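Local coordinates for protein C alpha-dehydrogenase (Sphingobium sp. SYK-6, PDB 4YAC) that binds NADH and, as a C alpha-dehydrogenase of the short-chain dehydrogenase/reductase family, probably catalyses an NAD-dependent oxidation step in lignin beta-aryl ether cleavage, at residues A92-F97 with D109-V114; L88-G93 with N121-V126; L26-Q31 with K54-H59. All coordinates share one frame; numbering follows the deposited sequence.

Contact 1 of 3, residues A92-F97 with D109-V114. With NAI (1,4-dihydronicotinamide adenine dinucleotide), chain B.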
loop_
_atom_site.group_PDB
_atom_site.type_symbol
_atom_site.label_atom_id
_atom_site.label_comp_id
_atom_site.label_asym_id
_atom_site.label_seq_id
_atom_site.Cartn_x
_atom_site.Cartn_y
_atom_site.Cartn_z
ATOM N N ALA A 92 -12.495 0.024 11.418
ATOM C CA ALA A 92 -13.570 0.129 10.434
ATOM C C ALA A 92 -13.024 -0.121 9.039
ATOM O O ALA A 92 -11.919 0.296 8.706
ATOM C CB ALA A 92 -14.233 1.493 10.501
ATOM N N GLY A 93 -13.797 -0.830 8.230
ATOM C CA GLY A 93 -13.417 -1.069 6.853
ATOM C C GLY A 93 -14.595 -1.585 6.065
ATOM O O GLY A 93 -15.529 -2.149 6.635
ATOM N N VAL A 94 -14.549 -1.386 4.751
ATOM C CA VAL A 94 -15.578 -1.891 3.852
ATOM C C VAL A 94 -14.938 -2.650 2.702
ATOM O O VAL A 94 -13.731 -2.551 2.479
ATOM C CB VAL A 94 -16.446 -0.754 3.282
ATOM C CG1 VAL A 94 -17.132 0.002 4.408
ATOM C CG2 VAL A 94 -15.603 0.198 2.436
ATOM N N SER A 95 -15.751 -3.397 1.964
ATOM C CA SER A 95 -15.247 -4.124 0.810
ATOM C C SER A 95 -16.345 -4.444 -0.188
ATOM O O SER A 95 -17.478 -4.747 0.182
ATOM C CB SER A 95 -14.566 -5.420 1.249
ATOM O OG SER A 95 -15.479 -6.268 1.925
ATOM N N GLN A 96 -15.984 -4.353 -1.463
ATOM C CA GLN A 96 -16.824 -4.831 -2.548
ATOM C C GLN A 96 -15.894 -5.344 -3.634
ATOM O O GLN A 96 -15.015 -4.623 -4.105
ATOM C CB GLN A 96 -17.743 -3.730 -3.076
ATOM C CG GLN A 96 -18.924 -4.250 -3.884
ATOM C CD GLN A 96 -20.152 -3.368 -3.755
ATOM O OE1 GLN A 96 -21.141 -3.749 -3.129
ATOM N NE2 GLN A 96 -20.096 -2.182 -4.349
ATOM N N PHE A 97 -16.085 -6.606 -4.002
ATOM C CA PHE A 97 -15.206 -7.288 -4.942
ATOM C C PHE A 97 -15.819 -7.351 -6.334
ATOM O O PHE A 97 -17.039 -7.285 -6.489
ATOM C CB PHE A 97 -14.899 -8.699 -4.435
ATOM C CG PHE A 97 -14.355 -8.735 -3.035
ATOM C CD1 PHE A 97 -13.356 -7.859 -2.642
ATOM C CD2 PHE A 97 -14.854 -9.634 -2.108
ATOM C CE1 PHE A 97 -12.857 -7.889 -1.357
ATOM C CE2 PHE A 97 -14.359 -9.665 -0.821
ATOM C CZ PHE A 97 -13.360 -8.790 -0.444
ATOM N N ASP A 109 -13.606 5.308 -4.944
ATOM C CA ASP A 109 -13.658 6.399 -3.976
ATOM C C ASP A 109 -14.248 5.962 -2.635
ATOM O O ASP A 109 -13.741 6.341 -1.583
ATOM C CB ASP A 109 -14.468 7.572 -4.534
ATOM C CG ASP A 109 -13.764 8.283 -5.680
ATOM O OD1 ASP A 109 -12.533 8.135 -5.822
ATOM O OD2 ASP A 109 -14.444 9.003 -6.435
ATOM N N TRP A 110 -15.320 5.177 -2.669
ATOM C CA TRP A 110 -15.946 4.707 -1.434
ATOM C C TRP A 110 -14.966 3.892 -0.591
ATOM O O TRP A 110 -14.760 4.184 0.584
ATOM C CB TRP A 110 -17.195 3.883 -1.753
ATOM C CG TRP A 110 -17.767 3.158 -0.580
ATOM C CD1 TRP A 110 -18.009 3.666 0.669
ATOM C CD2 TRP A 110 -18.185 1.794 -0.544
ATOM N NE1 TRP A 110 -18.547 2.696 1.477
ATOM C CE2 TRP A 110 -18.667 1.535 0.753
ATOM C CE3 TRP A 110 -18.201 0.757 -1.484
ATOM C CZ2 TRP A 110 -19.154 0.293 1.134
ATOM C CZ3 TRP A 110 -18.684 -0.476 -1.102
ATOM C CH2 TRP A 110 -19.158 -0.697 0.194
ATOM N N GLN A 111 -14.342 2.884 -1.192
ATOM C CA GLN A 111 -13.446 2.008 -0.442
ATOM C C GLN A 111 -12.157 2.728 -0.048
ATOM O O GLN A 111 -11.645 2.526 1.054
ATOM C CB GLN A 111 -13.137 0.746 -1.250
ATOM C CG GLN A 111 -14.359 -0.142 -1.446
ATOM C CD GLN A 111 -14.042 -1.442 -2.154
ATOM O OE1 GLN A 111 -13.369 -2.315 -1.605
ATOM N NE2 GLN A 111 -14.528 -1.578 -3.381
ATOM N N MET A 112 -11.641 3.578 -0.933
ATOM C CA MET A 112 -10.468 4.386 -0.614
ATOM C C MET A 112 -10.759 5.316 0.563
ATOM O O MET A 112 -9.944 5.450 1.478
ATOM C CB MET A 112 -10.026 5.210 -1.824
ATOM C CG MET A 112 -9.269 4.412 -2.866
ATOM S SD MET A 112 -7.573 4.034 -2.364
ATOM C CE MET A 112 -7.381 2.437 -3.121
ATOM N N ASP A 113 -11.926 5.949 0.552
ATOM C CA ASP A 113 -12.240 6.948 1.571
ATOM C C ASP A 113 -12.354 6.305 2.957
ATOM O O ASP A 113 -11.784 6.804 3.924
ATOM C CB ASP A 113 -13.533 7.697 1.212
ATOM C CG ASP A 113 -13.579 9.114 1.775
ATOM O OD1 ASP A 113 -12.544 9.616 2.262
ATOM O OD2 ASP A 113 -14.659 9.736 1.704
ATOM N N VAL A 114 -13.076 5.195 3.065
ATOM C CA VAL A 114 -13.238 4.551 4.373
ATOM C C VAL A 114 -11.971 3.824 4.806
ATOM O O VAL A 114 -11.510 3.995 5.931
ATOM C CB VAL A 114 -14.402 3.538 4.380
ATOM C CG1 VAL A 114 -14.539 2.879 5.756
ATOM C CG2 VAL A 114 -15.699 4.218 3.998
HETATM P PA NAI B . -18.924 -5.210 9.585
HETATM O O1A NAI B . -19.973 -4.850 8.562
HETATM O O2A NAI B . -19.455 -6.350 10.473
HETATM O O5B NAI B . -18.593 -3.956 10.474
HETATM C C5B NAI B . -18.172 -2.779 9.865
HETATM C C4B NAI B . -18.570 -1.629 10.690
HETATM O O4B NAI B . -17.851 -0.447 10.204
HETATM C C3B NAI B . -19.998 -1.359 10.576
HETATM O O3B NAI B . -20.580 -1.162 11.857
HETATM C C2B NAI B . -20.101 -0.170 9.767
HETATM O O2B NAI B . -21.289 0.583 10.080
HETATM C C1B NAI B . -18.895 0.570 10.072
HETATM N N9A NAI B . -18.557 1.551 9.077
HETATM C C8A NAI B . -18.539 1.417 7.721
HETATM N N7A NAI B . -18.180 2.577 7.145
HETATM C C5A NAI B . -17.948 3.506 8.124
HETATM C C6A NAI B . -17.561 4.841 8.171
HETATM N N6A NAI B . -17.300 5.592 6.983
HETATM N N1A NAI B . -17.430 5.462 9.376
HETATM C C2A NAI B . -17.669 4.815 10.531
HETATM N N3A NAI B . -18.040 3.523 10.531
HETATM C C4A NAI B . -18.190 2.852 9.361
HETATM O O3 NAI B . -17.619 -5.644 8.878
HETATM P PN NAI B . -16.581 -6.663 9.553
HETATM O O1N NAI B . -17.244 -8.021 9.717
HETATM O O2N NAI B . -15.291 -6.797 8.612
HETATM O O5D NAI B . -16.145 -6.131 10.942
HETATM O O HOH W 1 -11.377 3.037 8.521
#

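Contact 2 of 3, residues L88-G93 with N121-V126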
loop_
_atom_site.group_PDB
_atom_site.type_symbol
_atom_site.label_atom_id
_atom_site.label_comp_id
_atom_site.label_asym_id
_atom_site.label_seq_id
_atom_site.Cartn_x
_atom_site.Cartn_y
_atom_site.Cartn_z
ATOM N N LEU A 88 -5.887 3.928 20.152
ATOM C CA LEU A 88 -6.711 4.146 18.970
ATOM C C LEU A 88 -6.732 2.880 18.123
ATOM O O LEU A 88 -5.679 2.387 17.717
ATOM C CB LEU A 88 -6.184 5.324 18.149
ATOM C CG LEU A 88 -6.850 5.525 16.783
ATOM C CD1 LEU A 88 -8.308 5.915 16.948
ATOM C CD2 LEU A 88 -6.098 6.565 15.963
ATOM N N CYS A 89 -7.930 2.362 17.864
ATOM C CA CYS A 89 -8.096 1.158 17.060
ATOM C C CYS A 89 -8.770 1.536 15.752
ATOM O O CYS A 89 -9.987 1.725 15.704
ATOM C CB CYS A 89 -8.919 0.097 17.801
ATOM S SG CYS A 89 -8.189 -0.481 19.344
ATOM N N ASN A 90 -7.968 1.669 14.700
ATOM C CA ASN A 90 -8.482 1.961 13.369
ATOM C C ASN A 90 -8.897 0.665 12.687
ATOM O O ASN A 90 -8.092 0.036 12.004
ATOM C CB ASN A 90 -7.429 2.684 12.526
ATOM C CG ASN A 90 -6.880 3.925 13.201
ATOM O OD1 ASN A 90 -7.491 4.992 13.163
ATOM N ND2 ASN A 90 -5.706 3.796 13.804
ATOM N N THR A 91 -10.155 0.267 12.871
ATOM C CA THR A 91 -10.588 -1.071 12.483
ATOM C C THR A 91 -11.737 -1.066 11.477
ATOM O O THR A 91 -11.918 -2.039 10.745
ATOM C CB THR A 91 -10.973 -1.873 13.744
ATOM O OG1 THR A 91 -9.829 -1.941 14.601
ATOM C CG2 THR A 91 -11.421 -3.293 13.409
ATOM N N ALA A 92 -12.495 0.024 11.418
ATOM C CA ALA A 92 -13.570 0.129 10.434
ATOM C C ALA A 92 -13.024 -0.121 9.039
ATOM O O ALA A 92 -11.919 0.296 8.706
ATOM C CB ALA A 92 -14.233 1.493 10.501
ATOM N N GLY A 93 -13.797 -0.830 8.230
ATOM C CA GLY A 93 -13.417 -1.069 6.853
ATOM C C GLY A 93 -14.595 -1.585 6.065
ATOM O O GLY A 93 -15.529 -2.149 6.635
ATOM N N ASN A 121 -7.423 9.808 8.800
ATOM C CA ASN A 121 -8.154 10.812 9.562
ATOM C C ASN A 121 -8.070 10.563 11.067
ATOM O O ASN A 121 -7.890 11.496 11.845
ATOM C CB ASN A 121 -9.618 10.859 9.126
ATOM C CG ASN A 121 -9.801 11.442 7.733
ATOM O OD1 ASN A 121 -8.888 12.056 7.171
ATOM N ND2 ASN A 121 -10.996 11.260 7.174
ATOM N N GLY A 122 -8.192 9.307 11.475
ATOM C CA GLY A 122 -8.080 8.971 12.885
ATOM C C GLY A 122 -6.677 9.213 13.402
ATOM O O GLY A 122 -6.486 9.828 14.456
ATOM N N VAL A 123 -5.690 8.729 12.654
ATOM C CA VAL A 123 -4.290 8.885 13.040
ATOM C C VAL A 123 -3.930 10.367 13.184
ATOM O O VAL A 123 -3.303 10.765 14.159
ATOM C CB VAL A 123 -3.354 8.184 12.012
ATOM C CG1 VAL A 123 -1.915 8.645 12.166
ATOM C CG2 VAL A 123 -3.445 6.678 12.176
ATOM N N MET A 124 -4.348 11.194 12.236
ATOM C CA MET A 124 -3.975 12.604 12.271
ATOM C C MET A 124 -4.784 13.398 13.289
ATOM O O MET A 124 -4.373 14.480 13.691
ATOM C CB MET A 124 -4.135 13.229 10.884
ATOM C CG MET A 124 -3.226 12.620 9.822
ATOM S SD MET A 124 -1.500 12.463 10.323
ATOM C CE MET A 124 -1.126 14.147 10.797
ATOM N N THR A 125 -5.929 12.866 13.709
ATOM C CA THR A 125 -6.744 13.551 14.711
ATOM C C THR A 125 -6.222 13.252 16.112
ATOM O O THR A 125 -6.156 14.143 16.961
ATOM C CB THR A 125 -8.236 13.148 14.623
ATOM O OG1 THR A 125 -8.761 13.529 13.346
ATOM C CG2 THR A 125 -9.060 13.840 15.707
ATOM N N VAL A 126 -5.836 11.998 16.341
ATOM C CA VAL A 126 -5.495 11.529 17.687
ATOM C C VAL A 126 -3.998 11.556 17.999
ATOM O O VAL A 126 -3.599 11.945 19.094
ATOM C CB VAL A 126 -6.024 10.089 17.898
ATOM C CG1 VAL A 126 -5.513 9.483 19.205
ATOM C CG2 VAL A 126 -7.545 10.078 17.866
#

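Contact 3 of 3, residues L26-Q31 with K54-H59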
loop_
_atom_site.group_PDB
_atom_site.type_symbol
_atom_site.label_atom_id
_atom_site.label_comp_id
_atom_site.label_asym_id
_atom_site.label_seq_id
_atom_site.Cartn_x
_atom_site.Cartn_y
_atom_site.Cartn_z
ATOM N N LEU A 26 -11.768 -5.166 25.129
ATOM C CA LEU A 26 -11.119 -4.040 25.789
ATOM C C LEU A 26 -11.963 -3.523 26.958
ATOM O O LEU A 26 -11.428 -3.185 28.016
ATOM C CB LEU A 26 -10.845 -2.917 24.781
ATOM C CG LEU A 26 -9.843 -3.277 23.676
ATOM C CD1 LEU A 26 -9.811 -2.197 22.602
ATOM C CD2 LEU A 26 -8.452 -3.500 24.247
ATOM N N ALA A 27 -13.279 -3.483 26.776
ATOM C CA ALA A 27 -14.184 -2.969 27.805
ATOM C C ALA A 27 -14.368 -3.948 28.961
ATOM O O ALA A 27 -14.449 -3.545 30.127
ATOM C CB ALA A 27 -15.537 -2.638 27.189
ATOM N N GLU A 28 -14.434 -5.235 28.640
ATOM C CA GLU A 28 -14.770 -6.252 29.632
ATOM C C GLU A 28 -13.532 -6.802 30.328
ATOM O O GLU A 28 -13.376 -6.638 31.537
ATOM C CB GLU A 28 -15.553 -7.386 28.975
ATOM C CG GLU A 28 -16.915 -6.953 28.460
ATOM C CD GLU A 28 -17.720 -8.101 27.886
ATOM O OE1 GLU A 28 -18.109 -9.002 28.660
ATOM O OE2 GLU A 28 -17.963 -8.103 26.658
ATOM N N GLU A 29 -12.652 -7.447 29.571
ATOM C CA GLU A 29 -11.463 -8.060 30.159
ATOM C C GLU A 29 -10.452 -7.015 30.617
ATOM O O GLU A 29 -10.053 -6.993 31.781
ATOM C CB GLU A 29 -10.793 -9.007 29.163
ATOM C CG GLU A 29 -11.697 -10.110 28.652
ATOM C CD GLU A 29 -10.997 -11.015 27.663
ATOM O OE1 GLU A 29 -9.752 -11.114 27.719
ATOM O OE2 GLU A 29 -11.693 -11.624 26.826
ATOM N N ALA A 30 -10.032 -6.159 29.691
ATOM C CA ALA A 30 -9.005 -5.163 29.979
ATOM C C ALA A 30 -9.526 -4.025 30.849
ATOM O O ALA A 30 -8.739 -3.246 31.389
ATOM C CB ALA A 30 -8.441 -4.606 28.685
ATOM N N GLN A 31 -10.846 -3.919 30.962
ATOM C CA GLN A 31 -11.480 -2.888 31.780
ATOM C C GLN A 31 -11.086 -1.475 31.344
ATOM O O GLN A 31 -10.906 -0.589 32.177
ATOM C CB GLN A 31 -11.136 -3.097 33.258
ATOM C CG GLN A 31 -11.590 -4.438 33.803
ATOM C CD GLN A 31 -11.240 -4.617 35.268
ATOM O OE1 GLN A 31 -10.180 -5.140 35.606
ATOM N NE2 GLN A 31 -12.133 -4.177 36.147
ATOM N N LYS A 54 -23.481 -5.554 30.927
ATOM C CA LYS A 54 -22.128 -5.868 31.384
ATOM C C LYS A 54 -21.587 -4.757 32.281
ATOM O O LYS A 54 -22.008 -3.606 32.176
ATOM C CB LYS A 54 -21.183 -6.057 30.195
ATOM C CG LYS A 54 -21.609 -7.132 29.203
ATOM C CD LYS A 54 -21.552 -8.513 29.830
ATOM C CE LYS A 54 -21.797 -9.610 28.797
ATOM N NZ LYS A 54 -22.121 -10.912 29.444
ATOM N N ASN A 55 -20.630 -5.094 33.137
ATOM C CA ASN A 55 -20.012 -4.095 34.000
ATOM C C ASN A 55 -18.892 -3.357 33.270
ATOM O O ASN A 55 -17.705 -3.606 33.497
ATOM C CB ASN A 55 -19.481 -4.745 35.272
ATOM C CG ASN A 55 -19.307 -3.749 36.403
ATOM O OD1 ASN A 55 -20.215 -2.974 36.710
ATOM N ND2 ASN A 55 -18.134 -3.753 37.019
ATOM N N VAL A 56 -19.288 -2.444 32.390
ATOM C CA VAL A 56 -18.355 -1.757 31.521
ATOM C C VAL A 56 -18.613 -0.262 31.495
ATOM O O VAL A 56 -19.684 0.206 31.888
ATOM C CB VAL A 56 -18.449 -2.289 30.079
ATOM C CG1 VAL A 56 -18.113 -3.767 30.044
ATOM C CG2 VAL A 56 -19.844 -2.041 29.517
ATOM N N ALA A 57 -17.610 0.470 31.026
ATOM C CA ALA A 57 -17.758 1.871 30.685
ATOM C C ALA A 57 -17.604 1.985 29.178
ATOM O O ALA A 57 -16.487 1.956 28.666
ATOM C CB ALA A 57 -16.727 2.724 31.395
ATOM N N VAL A 58 -18.732 2.094 28.482
ATOM C CA VAL A 58 -18.734 2.240 27.033
ATOM C C VAL A 58 -19.595 3.427 26.618
ATOM O O VAL A 58 -20.726 3.585 27.088
ATOM C CB VAL A 58 -19.247 0.964 26.327
ATOM C CG1 VAL A 58 -19.291 1.148 24.809
ATOM C CG2 VAL A 58 -18.370 -0.225 26.685
ATOM N N HIS A 59 -19.040 4.252 25.735
ATOM C CA HIS A 59 -19.720 5.429 25.222
ATOM C C HIS A 59 -19.819 5.353 23.697
ATOM O O HIS A 59 -18.797 5.293 23.026
ATOM C CB HIS A 59 -18.985 6.707 25.615
ATOM C CG HIS A 59 -19.623 7.944 25.072
ATOM N ND1 HIS A 59 -20.787 8.468 25.591
ATOM C CD2 HIS A 59 -19.283 8.740 24.029
ATOM C CE1 HIS A 59 -21.127 9.545 24.905
ATOM N NE2 HIS A 59 -20.229 9.733 23.954
HETATM O O HOH W 2 -15.046 -0.927 30.759
HETATM O O HOH W 3 -16.315 -5.989 33.032
#

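Contact 1 of 3, residues A92-F97 with D109-V114
Val94 meets Trp110 tip to tip where the loop after strand 87-90 of the Rossmann fold runs past helix 105-133. The Val94 side chain touches something at every carbon. Val94 CB lies 3.6 Å from Trp110 CZ2. Val94 CG1 is anti to the carbonyl carbon (chi1 -60°) and sits between Trp110 CZ2 and the NADH adenine, 3.9 Å from NAI C8A. Val94 CG2 makes a CH-pi contact over one face of the indole, 4.0 Å from the centroid of the Trp110 six-membered ring. The same methyl packs on Val114 CB. Val114 CG2 in turn reaches NAI N6A at 3.7 Å, which makes both valines part of the adenine pocket. Further along, the Gln111 amide spans the backbone of Gln96. Gln111 NE2 donates to a lone pair of Gln96 O at 3.2 Å, and Gln111 OE1 takes a weak bond from Gln96 N. An alanine in place of Gln111 would probably leave Gln96 N and O without these partners and this part of the loop less firmly held. Gln96 CB meets the Trp110 edge at CZ3. Water 1 donates to both Ala92 O and Val114 O, each 2.8 Å away.

Contact 2 of 3, residues L88-G93 with N121-V126
Strand 88-90, in the middle of the parallel Rossmann sheet, lays Leu88 and Asn90 against one side of helix 121-126. The strand and the helix run nearly antiparallel, at 163°, and their axes come within 9.3 Å. Leu88 makes the apolar part of the contact. Its CG is anti to the backbone N (chi1 172°), and one methyl, CD2, does the touching. Leu88 CD2 rests 3.6 Å from Gly122 O and 4.0 Å from Val126 CB, in the step between two successive turns of the helix. Tyr71, from helix 68-81, also packs on Leu88.

Asn90 opens the sequence Asn-Thr-Ala-Gly, which matches the Asn-Asn-Ala-Gly motif of classical short-chain dehydrogenases, with threonine in second place. In that family the motif helps to hold the central sheet together. Here Asn90 ND2 is hydrogen-bonded to Leu140 O on the neighbouring strand 137-142. The Asn90 and Val123 side chains cross at about a right angle, with Asn90 ND2 4.0 Å from Val123 CG2. Asn90 OD1 lies 4.0 Å from Gly122 CA. The approach depends on the glycine: a CB on Gly122 would come about 2.7 Å from Asn90 OD1, a clash.

On the helix, Thr125 OG1 donates to Asn121 O at 2.7 Å, tilted 28° from the carbonyl plane. The Asn121 amide reaches away from the strand. Its ND2 bonds Leu65 O, on a residue that binds NADH, and its OD1 accepts from Arg68 NE.

Contact 3 of 3, residues L26-Q31 with K54-H59
The flat carboxylate of Glu28 has the aliphatic part of Lys54 on one side of its plane. Glu28 OE1 lies 3.7 Å from Lys54 CD, and CE is equally near. The two chains cross obliquely, and the charges stay apart, with Glu28 OE1 4.5 Å from Lys54 NZ. That is beyond a salt bridge, though some attraction is likely. The other oxygen, Glu28 OE2, is hydrogen-bonded to Tyr50 OH on helix 41-51.

Next to this polar pair the contact is apolar. Val56 CG1, anti to the carbonyl carbon at chi1 -61°, rests against Ala27 and Glu28. Val56 CG1 meets Ala27 O at 3.7 Å and Glu28 CG at 3.8 Å. Ala27 CB touches the same methyl and also Val58 CG2, at 3.8 Å from the latter.

In the Rossmann fold of this protein, strand 57-62 is the outermost strand on this side of the sheet. The contact joins the start of this strand and the residues leading into it to the C-terminal part of helix 17-28. Phe51, from helix 41-51, packs on Ala27, Val56 and Val58 alike.

Asn55 is the centre of an inverse gamma turn that leads into the strand. Two waters join the backbones here. Water 2 donates to Ala27 O at 2.8 Å and accepts from Ala57 N at 2.9 Å. Water 3 donates to Asn55 O at 2.8 Å and, weakly, to Glu28 O.

How the contacts relate
Contact 2 is the core contact: every touching residue is buried. Contact 1 is partly buried, and contact 3 lies at the surface. Contacts 1 and 2 both use helix 105-133. They share Ala92 and Gly93, where strand 87-90 gives way to the loop that passes the cofactor. Contacts 2 and 3 reach the same sheet, one at a central strand and the other at an edge strand, and they meet where Cys89 SG packs on Leu26 CD1. The chemistry follows the place. Contact 2 sets a leucine methyl and a buried amide against a glycine. Contact 1 mixes aromatic packing, amide-to-backbone bonds and NADH. Contact 3 pairs small apolar groups with water bridges and loosely matched charges.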